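Local structure of putative metal resistance protein (Proteus mirabilis, 6C29) at residues 198-202 against 203-207. The protein is the N-terminal periplasmic, tandem immunoglobulin-fold domain of ScsB, a probable protein-disulfide reductase, and primes the disulfide isomerase ScsC. Sequence-based numbering, arbitrary orientation.
Sequences LTAKG and DHLSV
Thr-199 and Ser-206 exchange two backbone hydrogen bonds, Thr-199 N to Ser-206 O at 2.9 Å and Ser-206 N to Thr-199 O at 2.8 Å, the latter nearly straight (174° at the hydrogen). Lys-201 and His-204 form the next such pair and close a two-residue hairpin. Here Lys-201 N reaches His-204 O at 2.9 Å, whereas His-204 N lies above the carbonyl plane of Lys-201 O. The link is a type II' turn, with Gly-202 at its first corner in a positive-phi conformation (phi 58°).

Apolar contacts gather on the face bearing Leu-198, Ala-200, Leu-205 and Val-207. Leu-205, its CG anti to the backbone N (chi1 174°), brings CD1 to 4.1 Å from both Leu-198 CB and Ala-200 CB, bridging two residues of the partner strand. Leu-198 CG also meets Val-207 CG2 at 4.2 Å.

On the other face, a water lies 3.1 Å from Thr-199 OG1 and donates a weak bond to Ser-206 O.

This surface hairpin pairs edge strand 191-201 with strand 204-213 in a four-stranded antiparallel sheet; strand 166-173 flanks the latter on its other side, while Trp-178 packs against Ala-200 and Leu-205.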
loop_
_atom_site.group_PDB
_atom_site.type_symbol
_atom_site.label_atom_id
_atom_site.label_comp_id
_atom_site.label_asym_id
_atom_site.label_seq_id
_atom_site.Cartn_x
_atom_site.Cartn_y
_atom_site.Cartn_z
ATOM N N LEU A 198 4.352 0.579 20.361
ATOM C CA LEU A 198 5.777 0.784 20.121
ATOM C C LEU A 198 6.453 1.425 21.314
ATOM O O LEU A 198 5.940 2.379 21.890
ATOM C CB LEU A 198 6.005 1.682 18.903
ATOM C CG LEU A 198 5.771 1.035 17.537
ATOM C CD1 LEU A 198 4.310 0.743 17.320
ATOM C CD2 LEU A 198 6.305 1.958 16.419
ATOM N N THR A 199 7.609 0.873 21.671
ATOM C CA THR A 199 8.482 1.405 22.710
ATOM C C THR A 199 9.887 1.409 22.218
ATOM O O THR A 199 10.378 0.370 21.776
ATOM C CB THR A 199 8.432 0.588 23.999
ATOM O OG1 THR A 199 7.077 0.498 24.440
ATOM C CG2 THR A 199 9.263 1.282 25.086
ATOM N N ALA A 200 10.563 2.560 22.243
ATOM C CA ALA A 200 11.939 2.639 21.767
ATOM C C ALA A 200 12.876 3.227 22.792
ATOM O O ALA A 200 12.506 4.138 23.530
ATOM C CB ALA A 200 12.010 3.453 20.489
ATOM N N LYS A 201 14.086 2.684 22.838
ATOM C CA LYS A 201 15.183 3.250 23.622
ATOM C C LYS A 201 16.468 3.054 22.854
ATOM O O LYS A 201 16.800 1.937 22.448
ATOM C CB LYS A 201 15.269 2.627 25.002
ATOM C CG LYS A 201 16.286 3.386 25.840
ATOM C CD LYS A 201 16.375 2.939 27.263
ATOM C CE LYS A 201 17.217 3.944 28.040
ATOM N NZ LYS A 201 17.266 3.599 29.485
ATOM N N GLY A 202 17.137 4.158 22.569
ATOM C CA GLY A 202 18.340 4.086 21.755
ATOM C C GLY A 202 18.022 3.458 20.409
ATOM O O GLY A 202 17.043 3.862 19.756
ATOM N N ASP A 203 18.814 2.467 20.002
ATOM C CA ASP A 203 18.609 1.832 18.697
ATOM C C ASP A 203 17.650 0.650 18.716
ATOM O O ASP A 203 17.493 -0.022 17.701
ATOM C CB ASP A 203 19.952 1.382 18.122
ATOM C CG ASP A 203 20.581 0.226 18.877
ATOM O OD1 ASP A 203 20.043 -0.251 19.891
ATOM O OD2 ASP A 203 21.662 -0.223 18.427
ATOM N N HIS A 204 16.968 0.441 19.843
ATOM C CA HIS A 204 16.078 -0.687 20.023
ATOM C C HIS A 204 14.620 -0.266 19.998
ATOM O O HIS A 204 14.192 0.633 20.740
ATOM C CB HIS A 204 16.407 -1.389 21.338
ATOM C CG HIS A 204 15.485 -2.505 21.679
ATOM N ND1 HIS A 204 15.411 -3.669 20.947
ATOM C CD2 HIS A 204 14.560 -2.614 22.660
ATOM C CE1 HIS A 204 14.477 -4.449 21.467
ATOM N NE2 HIS A 204 13.950 -3.833 22.508
ATOM N N LEU A 205 13.864 -0.912 19.113
ATOM C CA LEU A 205 12.424 -0.718 19.014
ATOM C C LEU A 205 11.677 -2.019 19.307
ATOM O O LEU A 205 11.909 -3.021 18.640
ATOM C CB LEU A 205 12.093 -0.203 17.619
ATOM C CG LEU A 205 10.614 -0.051 17.238
ATOM C CD1 LEU A 205 9.913 0.905 18.117
ATOM C CD2 LEU A 205 10.471 0.395 15.798
ATOM N N SER A 206 10.803 -1.990 20.300
ATOM C CA SER A 206 9.961 -3.121 20.639
ATOM C C SER A 206 8.538 -2.828 20.181
ATOM O O SER A 206 8.038 -1.713 20.347
ATOM C CB SER A 206 10.000 -3.397 22.145
ATOM O OG SER A 206 9.144 -4.475 22.479
ATOM N N VAL A 207 7.897 -3.825 19.597
ATOM C CA VAL A 207 6.546 -3.722 19.103
ATOM C C VAL A 207 5.710 -4.861 19.633
ATOM O O VAL A 207 6.151 -6.011 19.593
ATOM C CB VAL A 207 6.516 -3.776 17.566
ATOM C CG1 VAL A 207 5.138 -3.522 17.041
ATOM C CG2 VAL A 207 7.514 -2.774 16.951
HETATM O O HOH W 1 5.979 -1.998 22.974
#